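PDB 5GKD: AlyGC from Glaciecola chathamensis, which breaks down alginate as a lyase of polysaccharide lyase family 6, probably cleaving the polymer by beta-elimination at a calcium-containing active site. Local coordinates for residues A[66-71]-A[104-109]; A[92-97]-A[127-132]; A[673-678]-A[697-702]; A[692-697]-A[721-726]. All coordinates share one frame; numbering follows the deposited sequence.

Interaction 1 of 4, residues A[66-71]-A[104-109]. With PO4 (phosphate ion), chain I.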
loop_
_atom_site.group_PDB
_atom_site.type_symbol
_atom_site.label_atom_id
_atom_site.label_comp_id
_atom_site.label_asym_id
_atom_site.label_seq_id
_atom_site.Cartn_x
_atom_site.Cartn_y
_atom_site.Cartn_z
ATOM N N LEU A 66 -2.894 -25.524 -14.519
ATOM C CA LEU A 66 -2.978 -26.916 -14.948
ATOM C C LEU A 66 -3.083 -27.830 -13.738
ATOM O O LEU A 66 -2.311 -27.696 -12.783
ATOM C CB LEU A 66 -1.766 -27.309 -15.798
ATOM C CG LEU A 66 -1.533 -28.798 -16.093
ATOM C CD1 LEU A 66 -2.679 -29.391 -16.885
ATOM C CD2 LEU A 66 -0.220 -29.001 -16.829
ATOM N N ARG A 67 -4.049 -28.742 -13.775
ATOM C CA ARG A 67 -4.194 -29.768 -12.753
ATOM C C ARG A 67 -4.228 -31.122 -13.437
ATOM O O ARG A 67 -4.921 -31.290 -14.443
ATOM C CB ARG A 67 -5.453 -29.553 -11.909
ATOM C CG ARG A 67 -5.348 -28.369 -10.942
ATOM C CD ARG A 67 -6.638 -28.121 -10.189
ATOM N NE ARG A 67 -7.716 -27.717 -11.085
ATOM C CZ ARG A 67 -9.013 -27.818 -10.812
ATOM N NH1 ARG A 67 -9.426 -28.340 -9.657
ATOM N NH2 ARG A 67 -9.903 -27.406 -11.708
ATOM N N LEU A 68 -3.441 -32.064 -12.925
ATOM C CA LEU A 68 -3.484 -33.456 -13.351
ATOM C C LEU A 68 -4.216 -34.280 -12.302
ATOM O O LEU A 68 -4.014 -34.082 -11.106
ATOM C CB LEU A 68 -2.080 -34.034 -13.547
ATOM C CG LEU A 68 -1.257 -33.566 -14.735
ATOM C CD1 LEU A 68 -0.645 -32.194 -14.452
ATOM C CD2 LEU A 68 -0.169 -34.581 -15.110
ATOM N N ALA A 69 -5.059 -35.207 -12.748
ATOM C CA ALA A 69 -5.794 -36.060 -11.815
ATOM C C ALA A 69 -6.029 -37.421 -12.451
ATOM O O ALA A 69 -6.424 -37.490 -13.615
ATOM C CB ALA A 69 -7.125 -35.406 -11.418
ATOM N N GLY A 70 -5.788 -38.493 -11.702
ATOM C CA GLY A 70 -5.882 -39.827 -12.277
ATOM C C GLY A 70 -4.544 -40.534 -12.343
ATOM O O GLY A 70 -3.767 -40.455 -11.405
ATOM N N GLU A 71 -4.235 -41.209 -13.437
ATOM C CA GLU A 71 -2.963 -41.910 -13.508
ATOM C C GLU A 71 -2.569 -42.132 -14.958
ATOM O O GLU A 71 -3.406 -42.104 -15.863
ATOM C CB GLU A 71 -3.015 -43.253 -12.761
ATOM C CG GLU A 71 -4.229 -44.094 -13.078
ATOM C CD GLU A 71 -4.154 -45.478 -12.452
ATOM O OE1 GLU A 71 -3.380 -45.660 -11.493
ATOM O OE2 GLU A 71 -4.842 -46.398 -12.943
ATOM N N SER A 104 2.351 -40.185 -13.397
ATOM C CA SER A 104 2.085 -39.171 -14.402
ATOM C C SER A 104 3.314 -38.297 -14.587
ATOM O O SER A 104 4.189 -38.217 -13.724
ATOM C CB SER A 104 0.874 -38.325 -14.012
ATOM O OG SER A 104 -0.275 -39.144 -13.980
ATOM N N ARG A 105 3.380 -37.637 -15.728
ATOM C CA ARG A 105 4.611 -36.978 -16.129
ATOM C C ARG A 105 4.306 -35.614 -16.728
ATOM O O ARG A 105 3.395 -35.481 -17.549
ATOM C CB ARG A 105 5.360 -37.853 -17.126
ATOM C CG ARG A 105 6.628 -37.259 -17.655
ATOM C CD ARG A 105 7.286 -38.205 -18.641
ATOM N NE ARG A 105 8.540 -37.678 -19.148
ATOM C CZ ARG A 105 9.202 -38.198 -20.174
ATOM N NH1 ARG A 105 10.348 -37.666 -20.575
ATOM N NH2 ARG A 105 8.719 -39.274 -20.780
ATOM N N VAL A 106 5.047 -34.599 -16.296
ATOM C CA VAL A 106 5.030 -33.290 -16.930
ATOM C C VAL A 106 6.424 -33.060 -17.486
ATOM O O VAL A 106 7.397 -33.046 -16.726
ATOM C CB VAL A 106 4.642 -32.172 -15.949
ATOM C CG1 VAL A 106 4.789 -30.799 -16.610
ATOM C CG2 VAL A 106 3.245 -32.379 -15.417
ATOM N N THR A 107 6.528 -32.891 -18.797
ATOM C CA THR A 107 7.819 -32.804 -19.457
ATOM C C THR A 107 7.757 -31.742 -20.544
ATOM O O THR A 107 6.729 -31.570 -21.196
ATOM C CB THR A 107 8.258 -34.159 -20.050
ATOM O OG1 THR A 107 9.549 -34.040 -20.666
ATOM C CG2 THR A 107 7.237 -34.671 -21.086
ATOM N N GLN A 108 8.844 -30.995 -20.697
ATOM C CA GLN A 108 8.951 -30.015 -21.762
ATOM C C GLN A 108 7.852 -28.962 -21.661
ATOM O O GLN A 108 7.202 -28.612 -22.648
ATOM C CB GLN A 108 8.939 -30.696 -23.138
ATOM C CG GLN A 108 10.111 -31.654 -23.373
ATOM C CD GLN A 108 10.319 -31.961 -24.847
ATOM O OE1 GLN A 108 10.377 -31.058 -25.659
ATOM N NE2 GLN A 108 10.432 -33.236 -25.189
ATOM N N VAL A 109 7.637 -28.446 -20.460
ATOM C CA VAL A 109 6.814 -27.256 -20.359
ATOM C C VAL A 109 7.611 -26.130 -19.716
ATOM O O VAL A 109 8.462 -26.333 -18.842
ATOM C CB VAL A 109 5.453 -27.472 -19.653
ATOM C CG1 VAL A 109 5.101 -28.919 -19.498
ATOM C CG2 VAL A 109 5.309 -26.669 -18.379
HETATM P P PO4 I . -13.064 -28.194 -9.752
HETATM O O1 PO4 I . -12.501 -27.366 -10.884
HETATM O O2 PO4 I . -14.274 -28.958 -10.233
HETATM O O3 PO4 I . -12.042 -29.181 -9.235
HETATM O O4 PO4 I . -13.454 -27.261 -8.638
#

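Interaction 2 of 4, residues A[92-97]-A[127-132]. With PO4 (phosphate ion), chain G; PO4 (phosphate ion), chain I.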
loop_
_atom_site.group_PDB
_atom_site.type_symbol
_atom_site.label_atom_id
_atom_site.label_comp_id
_atom_site.label_asym_id
_atom_site.label_seq_id
_atom_site.Cartn_x
_atom_site.Cartn_y
_atom_site.Cartn_z
ATOM N N ALA A 92 -0.316 -28.462 -10.755
ATOM C CA ALA A 92 -0.531 -29.318 -9.593
ATOM C C ALA A 92 -0.845 -30.737 -10.032
ATOM O O ALA A 92 -1.662 -30.953 -10.937
ATOM C CB ALA A 92 -1.672 -28.804 -8.725
ATOM N N PHE A 93 -0.205 -31.705 -9.377
ATOM C CA PHE A 93 -0.445 -33.118 -9.636
ATOM C C PHE A 93 -1.630 -33.628 -8.823
ATOM O O PHE A 93 -1.566 -34.674 -8.167
ATOM C CB PHE A 93 0.817 -33.926 -9.333
ATOM C CG PHE A 93 1.885 -33.815 -10.384
ATOM C CD1 PHE A 93 2.713 -32.700 -10.447
ATOM C CD2 PHE A 93 2.093 -34.848 -11.283
ATOM C CE1 PHE A 93 3.695 -32.611 -11.403
ATOM C CE2 PHE A 93 3.090 -34.764 -12.235
ATOM C CZ PHE A 93 3.881 -33.638 -12.298
ATOM N N ARG A 94 -2.716 -32.869 -8.842
ATOM C CA ARG A 94 -3.967 -33.264 -8.215
ATOM C C ARG A 94 -5.076 -32.381 -8.763
ATOM O O ARG A 94 -4.830 -31.276 -9.262
ATOM C CB ARG A 94 -3.913 -33.139 -6.684
ATOM C CG ARG A 94 -4.030 -31.713 -6.221
ATOM C CD ARG A 94 -3.916 -31.536 -4.721
ATOM N NE ARG A 94 -4.058 -30.129 -4.397
ATOM C CZ ARG A 94 -4.201 -29.638 -3.170
ATOM N NH1 ARG A 94 -4.320 -28.335 -3.007
ATOM N NH2 ARG A 94 -4.213 -30.437 -2.110
ATOM N N ARG A 95 -6.306 -32.890 -8.667
ATOM C CA ARG A 95 -7.475 -32.034 -8.775
ATOM C C ARG A 95 -7.693 -31.246 -7.488
ATOM O O ARG A 95 -7.884 -30.027 -7.520
ATOM C CB ARG A 95 -8.720 -32.866 -9.092
ATOM C CG ARG A 95 -10.001 -32.032 -9.110
ATOM C CD ARG A 95 -11.200 -32.860 -9.538
ATOM N NE ARG A 95 -12.363 -32.011 -9.727
ATOM C CZ ARG A 95 -13.457 -32.363 -10.396
ATOM N NH1 ARG A 95 -13.549 -33.563 -10.948
ATOM N NH2 ARG A 95 -14.460 -31.503 -10.513
ATOM N N ASN A 96 -7.690 -31.947 -6.358
ATOM C CA ASN A 96 -7.884 -31.388 -5.022
ATOM C C ASN A 96 -7.365 -32.427 -4.038
ATOM O O ASN A 96 -6.848 -33.467 -4.443
ATOM C CB ASN A 96 -9.347 -31.030 -4.760
ATOM C CG ASN A 96 -10.282 -32.183 -5.022
ATOM O OD1 ASN A 96 -10.099 -33.290 -4.506
ATOM N ND2 ASN A 96 -11.288 -31.939 -5.845
ATOM N N LYS A 97 -7.510 -32.152 -2.742
ATOM C CA LYS A 97 -6.849 -32.983 -1.736
ATOM C C LYS A 97 -7.305 -34.436 -1.759
ATOM O O LYS A 97 -6.583 -35.302 -1.261
ATOM C CB LYS A 97 -7.063 -32.413 -0.334
ATOM C CG LYS A 97 -8.498 -32.409 0.139
ATOM C CD LYS A 97 -8.618 -31.776 1.530
ATOM C CE LYS A 97 -9.982 -32.066 2.164
ATOM N NZ LYS A 97 -9.997 -31.782 3.634
ATOM N N MET A 127 3.459 -28.100 -7.843
ATOM C CA MET A 127 3.204 -28.857 -6.621
ATOM C C MET A 127 2.940 -30.303 -6.983
ATOM O O MET A 127 2.010 -30.587 -7.744
ATOM C CB MET A 127 2.014 -28.299 -5.837
ATOM C CG MET A 127 2.235 -26.894 -5.347
ATOM S SD MET A 127 3.448 -26.733 -4.035
ATOM C CE MET A 127 2.539 -27.287 -2.672
ATOM N N VAL A 128 3.734 -31.219 -6.417
ATOM C CA VAL A 128 3.623 -32.645 -6.714
ATOM C C VAL A 128 2.891 -33.334 -5.571
ATOM O O VAL A 128 3.236 -33.140 -4.399
ATOM C CB VAL A 128 5.006 -33.281 -6.941
ATOM C CG1 VAL A 128 4.855 -34.625 -7.659
ATOM C CG2 VAL A 128 5.877 -32.373 -7.762
ATOM N N TYR A 129 1.886 -34.136 -5.904
ATOM C CA TYR A 129 1.199 -35.001 -4.944
ATOM C C TYR A 129 1.235 -36.435 -5.465
ATOM O O TYR A 129 1.765 -36.709 -6.539
ATOM C CB TYR A 129 -0.253 -34.565 -4.711
ATOM C CG TYR A 129 -0.432 -33.122 -4.275
ATOM C CD1 TYR A 129 -0.337 -32.077 -5.185
ATOM C CD2 TYR A 129 -0.689 -32.815 -2.955
ATOM C CE1 TYR A 129 -0.497 -30.767 -4.778
ATOM C CE2 TYR A 129 -0.848 -31.516 -2.547
ATOM C CZ TYR A 129 -0.752 -30.498 -3.451
ATOM O OH TYR A 129 -0.916 -29.205 -3.024
ATOM N N GLY A 130 0.644 -37.360 -4.707
ATOM C CA GLY A 130 0.538 -38.712 -5.215
ATOM C C GLY A 130 1.874 -39.440 -5.184
ATOM O O GLY A 130 2.749 -39.153 -4.362
ATOM N N ARG A 131 2.033 -40.396 -6.105
ATOM C CA ARG A 131 3.201 -41.267 -6.119
ATOM C C ARG A 131 3.644 -41.546 -7.545
ATOM O O ARG A 131 2.830 -41.595 -8.473
ATOM C CB ARG A 131 2.924 -42.609 -5.408
ATOM C CG ARG A 131 2.742 -42.505 -3.910
ATOM C CD ARG A 131 2.598 -43.879 -3.244
ATOM N NE ARG A 131 2.449 -43.736 -1.797
ATOM C CZ ARG A 131 2.025 -44.696 -0.982
ATOM N NH1 ARG A 131 1.693 -45.892 -1.457
ATOM N NH2 ARG A 131 1.910 -44.455 0.310
ATOM N N HIS A 132 4.945 -41.757 -7.701
ATOM C CA HIS A 132 5.542 -42.193 -8.968
ATOM C C HIS A 132 5.286 -41.210 -10.108
ATOM O O HIS A 132 5.120 -41.602 -11.255
ATOM C CB HIS A 132 5.055 -43.586 -9.342
ATOM C CG HIS A 132 5.394 -44.619 -8.317
ATOM N ND1 HIS A 132 6.686 -45.046 -8.099
ATOM C CD2 HIS A 132 4.619 -45.280 -7.422
ATOM C CE1 HIS A 132 6.686 -45.942 -7.129
ATOM N NE2 HIS A 132 5.448 -46.089 -6.692
HETATM P P PO4 G . -2.494 -27.600 0.077
HETATM O O1 PO4 G . -1.768 -28.863 -0.328
HETATM O O2 PO4 G . -3.974 -27.672 -0.242
HETATM O O3 PO4 G . -1.853 -26.446 -0.655
HETATM O O4 PO4 G . -2.365 -27.392 1.568
HETATM P P PO4 I . -13.064 -28.194 -9.752
HETATM O O1 PO4 I . -12.501 -27.366 -10.884
HETATM O O2 PO4 I . -14.274 -28.958 -10.233
HETATM O O3 PO4 I . -12.042 -29.181 -9.235
HETATM O O4 PO4 I . -13.454 -27.261 -8.638
#

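Interaction 3 of 4, residues A[673-678]-A[697-702]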
loop_
_atom_site.group_PDB
_atom_site.type_symbol
_atom_site.label_atom_id
_atom_site.label_comp_id
_atom_site.label_asym_id
_atom_site.label_seq_id
_atom_site.Cartn_x
_atom_site.Cartn_y
_atom_site.Cartn_z
ATOM N N ASN A 673 33.646 8.976 7.680
ATOM C CA ASN A 673 32.634 10.002 7.496
ATOM C C ASN A 673 32.849 11.124 8.506
ATOM O O ASN A 673 33.541 10.961 9.504
ATOM C CB ASN A 673 31.216 9.441 7.669
ATOM C CG ASN A 673 30.937 8.230 6.787
ATOM O OD1 ASN A 673 30.716 8.361 5.591
ATOM N ND2 ASN A 673 30.920 7.046 7.395
ATOM N N GLU A 674 32.223 12.265 8.238
ATOM C CA GLU A 674 32.053 13.331 9.218
ATOM C C GLU A 674 30.569 13.505 9.520
ATOM O O GLU A 674 29.762 13.705 8.604
ATOM C CB GLU A 674 32.631 14.656 8.710
ATOM C CG GLU A 674 34.080 14.611 8.256
ATOM C CD GLU A 674 34.551 15.961 7.703
ATOM O OE1 GLU A 674 33.877 16.988 7.965
ATOM O OE2 GLU A 674 35.587 15.988 6.998
ATOM N N PHE A 675 30.212 13.423 10.795
ATOM C CA PHE A 675 28.862 13.712 11.270
ATOM C C PHE A 675 28.947 14.988 12.104
ATOM O O PHE A 675 29.269 14.941 13.292
ATOM C CB PHE A 675 28.288 12.556 12.087
ATOM C CG PHE A 675 27.928 11.336 11.281
ATOM C CD1 PHE A 675 28.906 10.430 10.892
ATOM C CD2 PHE A 675 26.600 11.052 10.973
ATOM C CE1 PHE A 675 28.579 9.293 10.174
ATOM C CE2 PHE A 675 26.270 9.912 10.249
ATOM C CZ PHE A 675 27.262 9.035 9.853
ATOM N N ASN A 676 28.641 16.120 11.481
ATOM C CA ASN A 676 28.791 17.430 12.099
ATOM C C ASN A 676 27.435 17.962 12.536
ATOM O O ASN A 676 26.533 18.128 11.711
ATOM C CB ASN A 676 29.470 18.402 11.136
ATOM C CG ASN A 676 30.809 17.877 10.636
ATOM O OD1 ASN A 676 31.511 17.175 11.356
ATOM N ND2 ASN A 676 31.159 18.204 9.403
ATOM N N ASN A 677 27.302 18.230 13.833
ATOM C CA ASN A 677 26.121 18.863 14.405
ATOM C C ASN A 677 24.847 18.148 13.970
ATOM O O ASN A 677 23.948 18.736 13.365
ATOM C CB ASN A 677 26.084 20.340 14.021
ATOM C CG ASN A 677 27.380 21.057 14.368
ATOM O OD1 ASN A 677 27.849 20.991 15.509
ATOM N ND2 ASN A 677 27.979 21.718 13.381
ATOM N N SER A 678 24.787 16.856 14.280
ATOM C CA SER A 678 23.740 16.000 13.736
ATOM C C SER A 678 23.216 15.048 14.804
ATOM O O SER A 678 23.769 14.921 15.898
ATOM C CB SER A 678 24.244 15.212 12.527
ATOM O OG SER A 678 24.665 16.075 11.477
ATOM N N ASN A 697 35.532 7.580 11.819
ATOM C CA ASN A 697 34.606 8.686 11.622
ATOM C C ASN A 697 34.903 9.833 12.588
ATOM O O ASN A 697 35.532 9.657 13.632
ATOM C CB ASN A 697 33.154 8.221 11.796
ATOM C CG ASN A 697 32.805 7.028 10.900
ATOM O OD1 ASN A 697 32.431 7.206 9.739
ATOM N ND2 ASN A 697 32.950 5.802 11.437
ATOM N N VAL A 698 34.433 11.022 12.227
ATOM C CA VAL A 698 34.443 12.175 13.117
ATOM C C VAL A 698 33.009 12.476 13.526
ATOM O O VAL A 698 32.149 12.715 12.668
ATOM C CB VAL A 698 35.089 13.403 12.457
ATOM C CG1 VAL A 698 34.948 14.599 13.359
ATOM C CG2 VAL A 698 36.549 13.130 12.126
ATOM N N PHE A 699 32.754 12.497 14.829
ATOM C CA PHE A 699 31.457 12.894 15.367
ATOM C C PHE A 699 31.629 14.206 16.129
ATOM O O PHE A 699 31.807 14.219 17.346
ATOM C CB PHE A 699 30.868 11.785 16.276
ATOM C CG PHE A 699 30.652 10.475 15.576
ATOM C CD1 PHE A 699 29.584 10.305 14.712
ATOM C CD2 PHE A 699 31.523 9.416 15.770
ATOM C CE1 PHE A 699 29.397 9.103 14.055
ATOM C CE2 PHE A 699 31.322 8.205 15.123
ATOM C CZ PHE A 699 30.264 8.061 14.260
ATOM N N GLU A 700 31.557 15.320 15.407
ATOM C CA GLU A 700 31.737 16.642 15.996
ATOM C C GLU A 700 30.380 17.297 16.216
ATOM O O GLU A 700 29.649 17.569 15.255
ATOM C CB GLU A 700 32.612 17.540 15.125
ATOM C CG GLU A 700 32.708 18.947 15.698
ATOM C CD GLU A 700 33.876 19.738 15.159
ATOM O OE1 GLU A 700 34.736 19.141 14.483
ATOM O OE2 GLU A 700 33.933 20.960 15.411
ATOM N N GLY A 701 30.058 17.575 17.474
ATOM C CA GLY A 701 28.724 18.018 17.800
ATOM C C GLY A 701 27.654 16.986 17.534
ATOM O O GLY A 701 26.493 17.346 17.354
ATOM N N THR A 702 28.023 15.707 17.499
ATOM C CA THR A 702 27.109 14.603 17.241
ATOM C C THR A 702 27.346 13.531 18.297
ATOM O O THR A 702 28.494 13.098 18.483
ATOM C CB THR A 702 27.338 14.009 15.841
ATOM O OG1 THR A 702 27.156 15.019 14.839
ATOM C CG2 THR A 702 26.383 12.827 15.587
HETATM O O HOH W 1 23.532 16.996 18.177
#

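Interaction 4 of 4, residues A[692-697]-A[721-726]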
loop_
_atom_site.group_PDB
_atom_site.type_symbol
_atom_site.label_atom_id
_atom_site.label_comp_id
_atom_site.label_asym_id
_atom_site.label_seq_id
_atom_site.Cartn_x
_atom_site.Cartn_y
_atom_site.Cartn_z
ATOM N N THR A 692 28.871 -5.371 12.204
ATOM C CA THR A 692 28.880 -3.914 12.188
ATOM C C THR A 692 30.297 -3.392 12.413
ATOM O O THR A 692 30.975 -3.830 13.346
ATOM C CB THR A 692 27.952 -3.361 13.276
ATOM O OG1 THR A 692 26.623 -3.822 13.045
ATOM C CG2 THR A 692 27.963 -1.848 13.279
ATOM N N TRP A 693 30.727 -2.449 11.566
ATOM C CA TRP A 693 32.034 -1.794 11.676
ATOM C C TRP A 693 31.851 -0.292 11.493
ATOM O O TRP A 693 31.485 0.157 10.408
ATOM C CB TRP A 693 33.029 -2.311 10.640
ATOM C CG TRP A 693 33.561 -3.620 10.971
ATOM C CD1 TRP A 693 34.521 -3.912 11.903
ATOM C CD2 TRP A 693 33.172 -4.860 10.387
ATOM N NE1 TRP A 693 34.747 -5.266 11.934
ATOM C CE2 TRP A 693 33.933 -5.871 11.010
ATOM C CE3 TRP A 693 32.256 -5.218 9.391
ATOM C CZ2 TRP A 693 33.803 -7.217 10.671
ATOM C CZ3 TRP A 693 32.132 -6.551 9.052
ATOM C CH2 TRP A 693 32.898 -7.533 9.693
ATOM N N VAL A 694 32.126 0.474 12.544
ATOM C CA VAL A 694 32.014 1.930 12.515
ATOM C C VAL A 694 33.360 2.469 12.972
ATOM O O VAL A 694 33.612 2.584 14.175
ATOM C CB VAL A 694 30.880 2.448 13.406
ATOM C CG1 VAL A 694 30.833 3.964 13.355
ATOM C CG2 VAL A 694 29.555 1.844 12.971
ATOM N N THR A 695 34.231 2.795 12.018
ATOM C CA THR A 695 35.601 3.177 12.318
ATOM C C THR A 695 36.012 4.371 11.473
ATOM O O THR A 695 35.523 4.563 10.359
ATOM C CB THR A 695 36.588 2.019 12.069
ATOM O OG1 THR A 695 36.586 1.681 10.680
ATOM C CG2 THR A 695 36.200 0.792 12.897
ATOM N N GLY A 696 36.928 5.168 12.019
ATOM C CA GLY A 696 37.512 6.260 11.266
ATOM C C GLY A 696 36.621 7.463 11.067
ATOM O O GLY A 696 36.938 8.318 10.235
ATOM N N ASN A 697 35.532 7.580 11.819
ATOM C CA ASN A 697 34.606 8.686 11.622
ATOM C C ASN A 697 34.903 9.833 12.588
ATOM O O ASN A 697 35.532 9.657 13.632
ATOM C CB ASN A 697 33.154 8.221 11.796
ATOM C CG ASN A 697 32.805 7.028 10.900
ATOM O OD1 ASN A 697 32.431 7.206 9.739
ATOM N ND2 ASN A 697 32.950 5.802 11.437
ATOM N N SER A 721 34.985 1.763 16.917
ATOM C CA SER A 721 36.199 2.287 17.527
ATOM C C SER A 721 36.974 3.093 16.500
ATOM O O SER A 721 36.693 3.054 15.300
ATOM C CB SER A 721 37.067 1.159 18.072
ATOM O OG SER A 721 37.507 0.356 16.995
ATOM N N GLY A 722 37.992 3.794 16.986
ATOM C CA GLY A 722 38.818 4.590 16.103
ATOM C C GLY A 722 38.123 5.824 15.598
ATOM O O GLY A 722 38.467 6.330 14.527
ATOM N N ASN A 723 37.154 6.326 16.350
ATOM C CA ASN A 723 36.388 7.503 15.977
ATOM C C ASN A 723 36.744 8.669 16.891
ATOM O O ASN A 723 36.962 8.486 18.092
ATOM C CB ASN A 723 34.885 7.230 16.057
ATOM C CG ASN A 723 34.450 6.129 15.118
ATOM O OD1 ASN A 723 34.695 6.188 13.915
ATOM N ND2 ASN A 723 33.836 5.103 15.668
ATOM N N THR A 724 36.778 9.864 16.314
ATOM C CA THR A 724 36.975 11.101 17.056
ATOM C C THR A 724 35.623 11.669 17.458
ATOM O O THR A 724 34.800 11.977 16.595
ATOM C CB THR A 724 37.749 12.108 16.206
ATOM O OG1 THR A 724 38.791 11.451 15.497
ATOM C CG2 THR A 724 38.315 13.232 17.078
ATOM N N VAL A 725 35.401 11.795 18.760
ATOM C CA VAL A 725 34.171 12.363 19.291
ATOM C C VAL A 725 34.464 13.789 19.750
ATOM O O VAL A 725 35.208 14.004 20.712
ATOM C CB VAL A 725 33.605 11.505 20.424
ATOM C CG1 VAL A 725 32.421 12.196 21.076
ATOM C CG2 VAL A 725 33.207 10.157 19.874
ATOM N N LEU A 726 33.865 14.759 19.053
ATOM C CA LEU A 726 34.112 16.198 19.216
ATOM C C LEU A 726 35.562 16.560 18.934
ATOM O O LEU A 726 35.925 16.841 17.792
ATOM C CB LEU A 726 33.712 16.669 20.614
ATOM C CG LEU A 726 32.323 17.301 20.750
ATOM C CD1 LEU A 726 32.301 18.676 20.106
ATOM C CD2 LEU A 726 31.238 16.410 20.167
#

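Interaction 1 of 4, residues A[66-71]-A[104-109]
L68 and V106 meet through their methyl groups: CD1 of L68 lies 4.0 Å from CG2 of V106, and its other branch, CD2, sits 4.0 Å from CB of S104. A chi1 of -71° sets CG of the leucine anti to its own carbonyl carbon, and the two methyls branch from there to meet the second segment. Branched aliphatic residues suit this buried place, where methyl groups meet methyl groups. Farther along, the S104 hydroxyl rests against the backbone of E71, OG standing 3.9 Å from CA. Its polar needs are met elsewhere, by S102 O and L73 N, so a small hydroxyl residue fits this turn. The chain turns a corner at G70, whose backbone angles would press a CB against the carbonyl O of A69. R67 takes no part in this packing; the edge of its guanidinium holds a phosphate, probably from the crystallisation liquor: NH1, which also bonds to R95 O, donates to O3 at 2.8 Å and NH2 to O1 at 2.7 Å. Strand 65-69 runs between strands 35-41 and 89-92, while strand 105-112 lies between 73-81 and 134-141, so L68 and V106 join two faces of a beta-helix across its interior.

Interaction 2 of 4, residues A[92-97]-A[127-132]
R94 and Y129 share one phosphate ion, probably left by the crystallisation liquor. Its O2 takes a bond from R94 NH1 at 2.9 Å and a weak one from NH2, while Y129 OH donates to O1 at 2.8 Å; R153 adds a further hydrogen bond. The two side chains are layered. CD of R94 stands 3.4 Å above the centre of the Y129 ring, and the guanidinium runs on toward the hydroxyl, its plane only 6° from that of the ring, with Y129 OH over its centre. Chi1 of R94 (76°) puts CG between the backbone N and the carbonyl carbon; from CG to NE the chain is extended and lays CD on the ring. Arginine suits the place because it has both methylenes for the ring and a charged end for the anion. The rest of the contact combines apolar packing with backbone pairing. V128 CG1 packs over one face of the F93 ring toward the rim, 4.3 Å from the centroid, as suits two buried hydrophobic residues. The F93 N-H bonds to M127 O at 3.0 Å, and F93 then centres an inverse gamma turn that takes the chain out of the strand. A92 and M127 form a parallel bridge, placing strand 89-92 between 65-69 and 124-128, with 150-152 next beyond; L100 of strand 99-102 touches both R94 and Y129.

Interaction 3 of 4, residues A[673-678]-A[697-702]
N673 and N697 lie side by side and point the same way, their amide planes 9° apart, as neighbouring rungs of an asparagine ladder. N697 OD1 is gripped twice by N673, one coil earlier: ND2 of N673 donates at 2.8 Å, and the backbone N of N673 at 3.0 Å from above the carbonyl plane. Asparagine suits this bend because one amide can serve both a side chain and a main chain. F675 and F699 repeat the theme in apolar form on the buried face. Their rings also point alike, with planes 29° apart and centroids 5.3 Å apart, but are offset, with little of one ring lying over the other; CD1 of F675 touches CE1 of F699 at 3.5 Å. At the far end T702 turns OG1 toward the first segment, donating to F675 O at 2.6 Å from well above that carbonyl's plane and accepting from S678 N at 3.0 Å. A threonine hydroxyl can thus tie two backbone groups where the strands give way to a turn. The backbones run parallel, F675 N meeting V698 O at 2.8 Å. Strand 667-676 is flanked by 644-648 on its other side, and I681 of strand 681-685 touches both phenylalanines.

Interaction 4 of 4, residues A[692-697]-A[721-726]
N723 lays its side-chain amide against the bend at V694 to N697, and here the contact is tight. Its OD1 accepts from the backbone N of N697 at 2.7 Å, in the plane of the carbonyl, and also from N697 ND2 at 3.1 Å; N697 OD1 is taken by N673, and its ND2 also reaches M670 O. The two amides lie side by side, pointing the same way, but their planes are turned 37° from each other. The other end of the N723 amide, ND2, donates to V694 O at 2.9 Å from above the carbonyl plane. That carbonyl is doubly held, since S721 N reaches it at 3.2 Å from the opposite face of its plane. Asparagine fits because its acceptor and donor together satisfy main-chain groups at a turn where strand pairing is interrupted. One backbone bond, T724 N to N697 O at 3.0 Å, restores the pairing beyond. The outer side is looser: G696, S721 and G722 are exposed, and G696 N bonds only weakly to G722 O. Both glycines have positive phi, a conformation easily adopted without a side chain, and lie next to each other at the exposed corner. An asparagine ladder of this kind, set at the bend between faces, is characteristic of the right-handed parallel beta-helix; this is its rung at the C-terminal end.

In the fold
The four contacts form two pairs on opposite sides of the chain's centre, one in each beta-helical part. Interactions 1 and 2 are buried contacts in the Chondroitinase B region: strands 65-69 and 89-92 are hydrogen-bonded neighbours, V106 packs on F93, and both contacts reach one phosphate, through R67 and R95. Interactions 3 and 4 share N697 and strand 691-700, with centres about 10 Å apart, and are only partly buried. Their chemistry differs accordingly. Interaction 1 is apolar packing across the helix interior, interaction 2 adds an arginine-tyrosine layer at an anion, and interactions 3 and 4 bond successive coils through asparagine amides and backbone near the C-terminal end.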